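Local coordinates for DNA endonuclease I-CeuI (Chlamydomonas eugametos, PDB 2EX5), which cuts DNA at a degenerate 17-19 bp target as a magnesium-dependent homodimer of the LAGLIDADG family, and so drives homing of its intron, at residues K17-A22 with S30-D35; S75-V80 with E172-K177; L53-F58 with L97-E102. The protein carries 1 engineered substitution. All coordinates share one frame; numbering follows the deposited sequence.

Interaction 1. Residues K17-A22 with S30-D35; sequences KKINDA and SKYLID. With nucleotides of chain A.
Y32 meets I19 and N20 across an antiparallel pair of helices, 10-26 and 29-40. The axes of the two short segments come within 9.9 Å and run at 172°. CG of Y32 is set opposite the backbone N (chi1 -172°), and the ring extends toward helix 10-26. CG2 of I19 touches the edge of this ring, 3.6 Å from Y32 CE2. The hydroxyl goes on to N20: Y32 OH gives a weak hydrogen bond to N20 OD1 at 2.6 Å, with amide and ring planes 56° apart. Both polar ends also bind the backbone of I109, Y32 OH to its N and N20 ND2 to its O. R108 adds a cation-pi contact to the ring. A phenylalanine here lacks the hydroxyl and would probably leave N20 OD1 and the I109 N-H without this partner. Nearly one turn later, D35 passes I19 in the opposite direction, with D35 CB 3.6 Å from I19 CG1. CD1 of I19 lies 3.7 Å from the D35 carbonyl O. A water donates to both I19 O and D35 OD2, so it bridges the helices next to the I19-D35 packing. On helix 10-26, K17 NZ reaches a DNA phosphate, 3.0 Å from OP1 of DG8 of chain A. The chemistry is mixed: an isoleucine fills the middle, and the buried amide and hydroxyl tie the helical hairpin to strand 108-111.

Interaction 2. Residues S75-V80 with E172-K177; sequences SKFGLV and EQLVNK
F77 and L174 bring the two backbones closest, yet their CA atoms are still 9.1 Å apart. Long side chains therefore span the gap. Residues 75-77 are loop, and the chain is strand by L79 and V80. Residues 172-177 are helical, with a wider pi-type turn at 174-177. G78 has a positive phi (91°), where a side chain would press on the carbonyl O of F77, so the bend itself calls for glycine. S75 OG takes a weak hydrogen bond from G78 N at 3.0 Å across the turn and is also bonded to L72 O.

L174 carries the helix side of the contact with one methyl, CD2. Its chi1 of 174° extends the branch away from its own backbone N and out toward the loop. CD2 comes obliquely to the F77 ring and lies 3.7 Å from F77 CD1. The same methyl is 4.0 Å from L79 CD2, where the two leucines meet at a slant. One face of the F77 ring is covered by K76, whose CG sits over the ring centre, 3.7 Å above its plane. K76 NZ is bonded to Q169 O, just before helix 171-185. L171 packs on F77, and F196 and T69 pack on L79.

K76 is a DNA-contact residue, and the side chain of H168, another, lies about 5 Å from that of L174. The turn between strands 63-71 and 79-90 is a beta-hairpin tip. Such strands form the DNA-binding sheet of LAGLIDADG endonucleases, and here the tip rests on helix 171-185 near the bound nucleic acid.

Interaction 3. Residues L53-F58 with L97-E102; sequences LFLAGF and LYLALE
L55 faces A100, their CA atoms 7.0 Å apart, where helices 49-62 and 94-104 cross at -117° with the axes of the two short segments 10.5 Å from each other. L55 carries most of the contact. Both of its methyls reach the second helix. CD2 lies 3.8 Å from A100 CA and CD1 lies 3.9 Å from A100 CB. One branch thus meets the backbone and the other the small side chain. The alanine lets the leucine come right up to the helix surface.

L99 comes in from the other helix beside this pair. Its CD1 rests 3.9 Å from L55 CB, near the root of the side chain. L55 is therefore touched at its base by L99 and at its end by A100.

F58, nearly one turn further on, makes a looser touch. L97 CD1 stands at the edge of its ring, near the ring plane, 4.4 Å from F58 CE2. CB of L97 points away from helix 49-62, but the end of the side chain turns back toward F58.

The surroundings are also apolar. F136 packs on L55 and V96 on F58, while from strand 118-123 L119 packs on L97, and L121 on A100. On the partner side, F54 meets the ring of F144 of the second subunit, and F58 packs on E60 of that subunit. Helix 49-62 is the LAGLIDADG helix, which ends in the magnesium-binding residues G61 and E62 and packs at the dimer interface. The contact itself joins this interface helix to the helix on the sheet. With no polar pair across it, the fit probably depends on shape: L55 against A100 and L99, and the F58 ring edge against L97.

Interactions 1 and 3 are neighbours, with centres 19 Å apart. Helix 29-40 joins them: L33 packs on Y98, L101 and E102, with L33 CD2 4.1 Å from L101 CD2. The layers therefore run from the N-terminal helical hairpin through helix 94-104 to the dimer helix 49-62. Interaction 2 lies across the chain's centre, about 22 Å from interaction 1 and 23 Å from interaction 3 between nearest atoms. Interaction 3 is nearer a metal than interaction 2: the F58 side chain is about 8 Å from a bound calcium, that of L79 about 13 Å. Interactions 1 and 2 carry the DNA-contact residues K17 and K76.

Interaction 1. Residues K17-A22 with S30-D35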
loop_
_atom_site.group_PDB
_atom_site.type_symbol
_atom_site.label_atom_id
_atom_site.label_comp_id
_atom_site.label_asym_id
_atom_site.label_seq_id
_atom_site.Cartn_x
_atom_site.Cartn_y
_atom_site.Cartn_z
ATOM N N LYS C 17 -11.705 -16.684 15.008
ATOM C CA LYS C 17 -11.088 -18.002 15.325
ATOM C C LYS C 17 -12.045 -19.130 15.065
ATOM O O LYS C 17 -11.632 -20.105 14.496
ATOM C CB LYS C 17 -10.523 -18.151 16.764
ATOM C CG LYS C 17 -9.077 -17.715 16.998
ATOM C CD LYS C 17 -8.593 -18.034 18.459
ATOM C CE LYS C 17 -7.017 -17.818 18.675
ATOM N NZ LYS C 17 -6.130 -17.992 17.426
ATOM N N LYS C 18 -13.307 -19.051 15.522
ATOM C CA LYS C 18 -14.232 -20.244 15.349
ATOM C C LYS C 18 -14.306 -20.473 13.843
ATOM O O LYS C 18 -14.297 -21.601 13.350
ATOM C CB LYS C 18 -15.670 -19.999 15.910
ATOM C CG LYS C 18 -15.811 -19.677 17.396
ATOM C CD LYS C 18 -17.287 -19.301 17.791
ATOM C CE LYS C 18 -17.310 -18.379 19.060
ATOM N NZ LYS C 18 -16.383 -18.758 20.248
ATOM N N ILE C 19 -14.372 -19.360 13.096
ATOM C CA ILE C 19 -14.572 -19.453 11.631
ATOM C C ILE C 19 -13.363 -20.154 11.034
ATOM O O ILE C 19 -13.574 -21.013 10.175
ATOM C CB ILE C 19 -14.818 -18.012 10.988
ATOM C CG1 ILE C 19 -16.267 -17.532 11.219
ATOM C CG2 ILE C 19 -14.558 -17.985 9.514
ATOM C CD1 ILE C 19 -16.462 -16.064 10.997
ATOM N N ASN C 20 -12.093 -19.760 11.417
ATOM C CA ASN C 20 -10.861 -20.495 10.911
ATOM C C ASN C 20 -10.794 -21.928 11.380
ATOM O O ASN C 20 -10.379 -22.850 10.631
ATOM C CB ASN C 20 -9.494 -19.802 11.236
ATOM C CG ASN C 20 -9.245 -18.599 10.401
ATOM O OD1 ASN C 20 -9.161 -18.669 9.173
ATOM N ND2 ASN C 20 -9.208 -17.464 11.052
ATOM N N ASP C 21 -11.198 -22.128 12.620
ATOM C CA ASP C 21 -11.302 -23.536 13.211
ATOM C C ASP C 21 -12.302 -24.393 12.435
ATOM O O ASP C 21 -12.023 -25.532 12.105
ATOM C CB ASP C 21 -11.736 -23.524 14.697
ATOM C CG ASP C 21 -10.637 -23.037 15.659
ATOM O OD1 ASP C 21 -10.936 -22.831 16.888
ATOM O OD2 ASP C 21 -9.516 -22.777 15.200
ATOM N N ALA C 22 -13.459 -23.813 12.082
ATOM C CA ALA C 22 -14.445 -24.513 11.129
ATOM C C ALA C 22 -13.927 -24.917 9.708
ATOM O O ALA C 22 -14.083 -26.101 9.266
ATOM C CB ALA C 22 -15.857 -23.687 11.110
ATOM N N SER C 30 -16.025 -22.250 0.249
ATOM C CA SER C 30 -17.260 -21.467 -0.001
ATOM C C SER C 30 -17.943 -21.079 1.286
ATOM O O SER C 30 -18.512 -19.992 1.419
ATOM C CB SER C 30 -18.198 -22.332 -0.863
ATOM O OG SER C 30 -19.588 -21.927 -0.611
ATOM N N LYS C 31 -17.970 -21.985 2.237
ATOM C CA LYS C 31 -18.548 -21.661 3.513
ATOM C C LYS C 31 -17.704 -20.707 4.383
ATOM O O LYS C 31 -18.249 -19.863 5.063
ATOM C CB LYS C 31 -18.848 -22.962 4.261
ATOM C CG LYS C 31 -19.242 -22.843 5.702
ATOM C CD LYS C 31 -20.560 -22.127 6.001
ATOM C CE LYS C 31 -20.830 -22.336 7.536
ATOM N NZ LYS C 31 -21.393 -21.192 8.271
ATOM N N TYR C 32 -16.356 -20.858 4.365
ATOM C CA TYR C 32 -15.404 -19.864 4.956
ATOM C C TYR C 32 -15.745 -18.514 4.372
ATOM O O TYR C 32 -16.012 -17.604 5.056
ATOM C CB TYR C 32 -13.977 -20.303 4.488
ATOM C CG TYR C 32 -12.869 -19.553 5.105
ATOM C CD1 TYR C 32 -11.709 -19.205 4.342
ATOM C CD2 TYR C 32 -12.935 -19.189 6.505
ATOM C CE1 TYR C 32 -10.671 -18.447 4.969
ATOM C CE2 TYR C 32 -11.880 -18.421 7.132
ATOM C CZ TYR C 32 -10.755 -18.083 6.366
ATOM O OH TYR C 32 -9.741 -17.382 6.983
ATOM N N LEU C 33 -15.803 -18.366 3.067
ATOM C CA LEU C 33 -16.228 -17.093 2.499
ATOM C C LEU C 33 -17.576 -16.495 3.050
ATOM O O LEU C 33 -17.682 -15.304 3.370
ATOM C CB LEU C 33 -16.347 -17.369 1.004
ATOM C CG LEU C 33 -15.016 -17.705 0.276
ATOM C CD1 LEU C 33 -15.142 -17.830 -1.251
ATOM C CD2 LEU C 33 -13.981 -16.735 0.623
ATOM N N ILE C 34 -18.599 -17.335 3.178
ATOM C CA ILE C 34 -19.903 -16.977 3.698
ATOM C C ILE C 34 -19.807 -16.508 5.108
ATOM O O ILE C 34 -20.362 -15.504 5.454
ATOM C CB ILE C 34 -20.861 -18.233 3.728
ATOM C CG1 ILE C 34 -21.462 -18.518 2.348
ATOM C CG2 ILE C 34 -22.104 -18.047 4.784
ATOM C CD1 ILE C 34 -21.974 -20.075 2.213
ATOM N N ASP C 35 -19.071 -17.226 5.930
ATOM C CA ASP C 35 -18.845 -16.794 7.322
ATOM C C ASP C 35 -18.127 -15.437 7.440
ATOM O O ASP C 35 -18.458 -14.588 8.263
ATOM C CB ASP C 35 -18.018 -17.880 8.056
ATOM C CG ASP C 35 -18.806 -19.168 8.325
ATOM O OD1 ASP C 35 -20.090 -19.209 8.254
ATOM O OD2 ASP C 35 -18.101 -20.154 8.614
ATOM P P DG A 8 -3.573 -18.467 14.896
ATOM O OP1 DG A 8 -4.543 -19.490 15.408
ATOM O OP2 DG A 8 -3.925 -17.396 13.959
ATOM O "O5'" DG A 8 -2.915 -17.832 16.248
ATOM C "C5'" DG A 8 -2.139 -18.638 17.203
ATOM C "C4'" DG A 8 -0.724 -18.097 17.404
ATOM O "O4'" DG A 8 0.083 -18.435 16.256
ATOM C "C3'" DG A 8 -0.617 -16.572 17.549
ATOM O "O3'" DG A 8 -0.447 -16.349 18.934
ATOM C "C2'" DG A 8 0.685 -16.251 16.859
ATOM C "C1'" DG A 8 1.166 -17.525 16.185
ATOM N N9 DG A 8 1.632 -17.358 14.797
ATOM C C8 DG A 8 0.864 -17.235 13.664
ATOM N N7 DG A 8 1.557 -17.151 12.535
ATOM C C5 DG A 8 2.874 -17.241 12.959
ATOM C C6 DG A 8 4.065 -17.125 12.205
ATOM O O6 DG A 8 4.203 -17.032 10.949
ATOM N N1 DG A 8 5.190 -17.176 13.056
ATOM C C2 DG A 8 5.158 -17.316 14.413
ATOM N N2 DG A 8 6.343 -17.372 15.044
ATOM N N3 DG A 8 4.024 -17.408 15.113
ATOM C C4 DG A 8 2.932 -17.338 14.332
HETATM O O HOH W 1 -15.602 -21.527 8.082
#

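Interaction 2. Residues S75-V80 with E172-K177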
loop_
_atom_site.group_PDB
_atom_site.type_symbol
_atom_site.label_atom_id
_atom_site.label_comp_id
_atom_site.label_asym_id
_atom_site.label_seq_id
_atom_site.Cartn_x
_atom_site.Cartn_y
_atom_site.Cartn_z
ATOM N N SER C 75 15.554 -31.104 10.865
ATOM C CA SER C 75 15.534 -31.121 9.419
ATOM C C SER C 75 16.831 -31.713 8.925
ATOM O O SER C 75 17.877 -31.709 9.637
ATOM C CB SER C 75 15.252 -29.724 8.832
ATOM O OG SER C 75 16.236 -28.802 9.271
ATOM N N LYS C 76 16.800 -32.232 7.712
ATOM C CA LYS C 76 18.038 -32.757 7.117
ATOM C C LYS C 76 19.335 -31.937 7.366
ATOM O O LYS C 76 20.434 -32.542 7.513
ATOM C CB LYS C 76 17.863 -33.007 5.615
ATOM C CG LYS C 76 19.047 -33.708 5.033
ATOM C CD LYS C 76 18.646 -34.654 3.979
ATOM C CE LYS C 76 19.845 -35.106 3.213
ATOM N NZ LYS C 76 19.371 -35.730 1.919
ATOM N N PHE C 77 19.228 -30.591 7.342
ATOM C CA PHE C 77 20.382 -29.686 7.539
ATOM C C PHE C 77 20.280 -28.715 8.699
ATOM O O PHE C 77 21.204 -27.895 8.910
ATOM C CB PHE C 77 20.767 -28.987 6.277
ATOM C CG PHE C 77 21.010 -29.938 5.111
ATOM C CD1 PHE C 77 20.154 -29.958 4.005
ATOM C CD2 PHE C 77 22.072 -30.839 5.127
ATOM C CE1 PHE C 77 20.369 -30.802 2.933
ATOM C CE2 PHE C 77 22.298 -31.723 4.055
ATOM C CZ PHE C 77 21.438 -31.688 2.957
ATOM N N GLY C 78 19.189 -28.793 9.476
ATOM C CA GLY C 78 19.111 -27.991 10.721
ATOM C C GLY C 78 18.490 -26.647 10.494
ATOM O O GLY C 78 18.264 -25.883 11.411
ATOM N N LEU C 79 18.175 -26.380 9.237
ATOM C CA LEU C 79 17.560 -25.132 8.879
ATOM C C LEU C 79 16.533 -25.325 7.753
ATOM O O LEU C 79 16.612 -26.255 6.981
ATOM C CB LEU C 79 18.617 -24.056 8.567
ATOM C CG LEU C 79 19.251 -23.954 7.202
ATOM C CD1 LEU C 79 20.472 -22.873 7.258
ATOM C CD2 LEU C 79 19.773 -25.273 6.833
ATOM N N VAL C 80 15.551 -24.461 7.681
ATOM C CA VAL C 80 14.529 -24.611 6.588
ATOM C C VAL C 80 14.421 -23.247 5.912
ATOM O O VAL C 80 14.545 -22.241 6.587
ATOM C CB VAL C 80 13.135 -25.037 7.113
ATOM C CG1 VAL C 80 12.706 -24.099 8.284
ATOM C CG2 VAL C 80 12.046 -24.972 5.948
ATOM N N GLU C 172 24.598 -29.355 -1.571
ATOM C CA GLU C 172 25.249 -28.461 -2.521
ATOM C C GLU C 172 24.329 -27.392 -3.123
ATOM O O GLU C 172 24.667 -26.198 -3.184
ATOM C CB GLU C 172 25.904 -29.304 -3.637
ATOM C CG GLU C 172 27.149 -30.077 -3.135
ATOM C CD GLU C 172 28.138 -29.244 -2.252
ATOM O OE1 GLU C 172 28.531 -28.108 -2.596
ATOM O OE2 GLU C 172 28.528 -29.758 -1.199
ATOM N N GLN C 173 23.183 -27.831 -3.617
ATOM C CA GLN C 173 22.197 -26.933 -4.142
ATOM C C GLN C 173 21.637 -26.063 -3.032
ATOM O O GLN C 173 21.380 -24.921 -3.302
ATOM C CB GLN C 173 21.073 -27.699 -4.789
ATOM C CG GLN C 173 21.481 -28.436 -6.016
ATOM C CD GLN C 173 20.440 -28.348 -7.077
ATOM O OE1 GLN C 173 19.593 -29.207 -7.152
ATOM N NE2 GLN C 173 20.450 -27.265 -7.872
ATOM N N LEU C 174 21.435 -26.594 -1.817
ATOM C CA LEU C 174 20.973 -25.790 -0.711
ATOM C C LEU C 174 21.930 -24.654 -0.504
ATOM O O LEU C 174 21.499 -23.478 -0.391
ATOM C CB LEU C 174 20.877 -26.558 0.589
ATOM C CG LEU C 174 20.515 -25.638 1.795
ATOM C CD1 LEU C 174 19.159 -24.954 1.724
ATOM C CD2 LEU C 174 20.543 -26.358 3.099
ATOM N N VAL C 175 23.228 -25.009 -0.426
ATOM C CA VAL C 175 24.292 -23.995 -0.196
ATOM C C VAL C 175 24.435 -23.117 -1.403
ATOM O O VAL C 175 24.448 -21.896 -1.291
ATOM C CB VAL C 175 25.646 -24.609 0.362
ATOM C CG1 VAL C 175 26.760 -23.585 0.446
ATOM C CG2 VAL C 175 25.428 -25.254 1.733
ATOM N N ASN C 176 24.433 -23.693 -2.578
ATOM C CA ASN C 176 24.860 -22.907 -3.748
ATOM C C ASN C 176 23.832 -22.214 -4.625
ATOM O O ASN C 176 24.158 -21.181 -5.148
ATOM C CB ASN C 176 25.782 -23.723 -4.627
ATOM C CG ASN C 176 27.080 -24.047 -3.942
ATOM O OD1 ASN C 176 27.850 -23.162 -3.572
ATOM N ND2 ASN C 176 27.333 -25.320 -3.779
ATOM N N LYS C 177 22.661 -22.815 -4.836
ATOM C CA LYS C 177 21.503 -22.196 -5.481
ATOM C C LYS C 177 20.412 -21.630 -4.483
ATOM O O LYS C 177 20.112 -20.462 -4.529
ATOM C CB LYS C 177 20.949 -23.128 -6.575
ATOM C CG LYS C 177 21.782 -23.020 -7.949
ATOM C CD LYS C 177 21.464 -24.188 -8.972
ATOM C CE LYS C 177 22.666 -24.623 -9.913
ATOM N NZ LYS C 177 24.083 -24.244 -9.449
#

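Interaction 3. Residues L53-F58 with L97-E102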
loop_
_atom_site.group_PDB
_atom_site.type_symbol
_atom_site.label_atom_id
_atom_site.label_comp_id
_atom_site.label_asym_id
_atom_site.label_seq_id
_atom_site.Cartn_x
_atom_site.Cartn_y
_atom_site.Cartn_z
ATOM N N LEU C 53 -7.423 -6.556 -11.909
ATOM C CA LEU C 53 -6.440 -5.530 -12.193
ATOM C C LEU C 53 -6.330 -4.609 -10.993
ATOM O O LEU C 53 -5.294 -4.102 -10.767
ATOM C CB LEU C 53 -6.789 -4.707 -13.476
ATOM C CG LEU C 53 -6.272 -4.896 -14.917
ATOM C CD1 LEU C 53 -5.361 -6.015 -15.155
ATOM C CD2 LEU C 53 -7.388 -4.875 -16.081
ATOM N N PHE C 54 -7.450 -4.304 -10.340
ATOM C CA PHE C 54 -7.523 -3.489 -9.126
ATOM C C PHE C 54 -6.779 -4.274 -7.987
ATOM O O PHE C 54 -5.980 -3.707 -7.284
ATOM C CB PHE C 54 -8.986 -3.181 -8.726
ATOM C CG PHE C 54 -9.140 -2.386 -7.376
ATOM C CD1 PHE C 54 -9.221 -0.996 -7.373
ATOM C CD2 PHE C 54 -9.150 -3.043 -6.154
ATOM C CE1 PHE C 54 -9.364 -0.252 -6.172
ATOM C CE2 PHE C 54 -9.252 -2.334 -4.990
ATOM C CZ PHE C 54 -9.370 -0.954 -4.998
ATOM N N LEU C 55 -6.971 -5.586 -7.868
ATOM C CA LEU C 55 -6.289 -6.285 -6.859
ATOM C C LEU C 55 -4.777 -6.281 -7.180
ATOM O O LEU C 55 -3.995 -6.203 -6.259
ATOM C CB LEU C 55 -6.822 -7.679 -6.743
ATOM C CG LEU C 55 -6.164 -8.754 -5.853
ATOM C CD1 LEU C 55 -6.274 -8.272 -4.339
ATOM C CD2 LEU C 55 -6.777 -10.132 -6.069
ATOM N N ALA C 56 -4.369 -6.370 -8.460
ATOM C CA ALA C 56 -2.957 -6.324 -8.843
ATOM C C ALA C 56 -2.305 -5.075 -8.278
ATOM O O ALA C 56 -1.278 -5.186 -7.631
ATOM C CB ALA C 56 -2.726 -6.434 -10.342
ATOM N N GLY C 57 -2.924 -3.926 -8.406
ATOM C CA GLY C 57 -2.364 -2.657 -7.903
ATOM C C GLY C 57 -2.319 -2.689 -6.400
ATOM O O GLY C 57 -1.368 -2.232 -5.731
ATOM N N PHE C 58 -3.332 -3.283 -5.806
ATOM C CA PHE C 58 -3.375 -3.317 -4.340
ATOM C C PHE C 58 -2.185 -4.142 -3.756
ATOM O O PHE C 58 -1.650 -3.805 -2.732
ATOM C CB PHE C 58 -4.674 -3.989 -3.978
ATOM C CG PHE C 58 -4.905 -4.079 -2.544
ATOM C CD1 PHE C 58 -5.270 -2.966 -1.839
ATOM C CD2 PHE C 58 -4.781 -5.284 -1.880
ATOM C CE1 PHE C 58 -5.527 -3.064 -0.531
ATOM C CE2 PHE C 58 -4.980 -5.353 -0.539
ATOM C CZ PHE C 58 -5.339 -4.240 0.109
ATOM N N LEU C 97 -9.243 -7.646 0.980
ATOM C CA LEU C 97 -8.713 -8.968 1.471
ATOM C C LEU C 97 -9.650 -10.166 1.045
ATOM O O LEU C 97 -9.219 -11.245 0.598
ATOM C CB LEU C 97 -8.656 -8.849 3.014
ATOM C CG LEU C 97 -7.253 -8.756 3.608
ATOM C CD1 LEU C 97 -6.344 -7.895 2.741
ATOM C CD2 LEU C 97 -7.218 -8.425 5.081
ATOM N N TYR C 98 -10.960 -9.907 1.173
ATOM C CA TYR C 98 -12.014 -10.850 0.722
ATOM C C TYR C 98 -11.944 -11.056 -0.804
ATOM O O TYR C 98 -11.894 -12.179 -1.314
ATOM C CB TYR C 98 -13.400 -10.362 1.203
ATOM C CG TYR C 98 -14.476 -11.324 0.825
ATOM C CD1 TYR C 98 -14.766 -12.397 1.636
ATOM C CD2 TYR C 98 -15.177 -11.196 -0.378
ATOM C CE1 TYR C 98 -15.712 -13.365 1.262
ATOM C CE2 TYR C 98 -16.144 -12.134 -0.740
ATOM C CZ TYR C 98 -16.402 -13.196 0.107
ATOM O OH TYR C 98 -17.289 -14.150 -0.236
ATOM N N LEU C 99 -11.796 -9.972 -1.519
ATOM C CA LEU C 99 -11.514 -10.089 -2.963
ATOM C C LEU C 99 -10.311 -10.990 -3.248
ATOM O O LEU C 99 -10.448 -11.937 -4.038
ATOM C CB LEU C 99 -11.315 -8.714 -3.586
ATOM C CG LEU C 99 -11.646 -8.243 -4.988
ATOM C CD1 LEU C 99 -10.512 -7.307 -5.467
ATOM C CD2 LEU C 99 -12.062 -9.388 -6.053
ATOM N N ALA C 100 -9.117 -10.754 -2.626
ATOM C CA ALA C 100 -7.992 -11.721 -2.834
ATOM C C ALA C 100 -8.348 -13.201 -2.609
ATOM O O ALA C 100 -8.018 -14.077 -3.421
ATOM C CB ALA C 100 -6.802 -11.352 -1.940
ATOM N N LEU C 101 -8.977 -13.485 -1.463
ATOM C CA LEU C 101 -9.468 -14.853 -1.090
ATOM C C LEU C 101 -10.321 -15.430 -2.213
ATOM O O LEU C 101 -10.119 -16.546 -2.749
ATOM C CB LEU C 101 -10.300 -14.665 0.170
ATOM C CG LEU C 101 -10.156 -15.509 1.440
ATOM C CD1 LEU C 101 -8.670 -15.844 1.836
ATOM C CD2 LEU C 101 -10.932 -14.901 2.588
ATOM N N GLU C 102 -11.250 -14.572 -2.643
ATOM C CA GLU C 102 -12.165 -14.907 -3.731
ATOM C C GLU C 102 -11.387 -15.172 -5.030
ATOM O O GLU C 102 -11.634 -16.189 -5.653
ATOM C CB GLU C 102 -13.292 -13.865 -3.808
ATOM C CG GLU C 102 -14.378 -14.249 -4.719
ATOM C CD GLU C 102 -15.526 -14.960 -4.068
ATOM O OE1 GLU C 102 -15.690 -16.157 -4.336
ATOM O OE2 GLU C 102 -16.247 -14.358 -3.308
#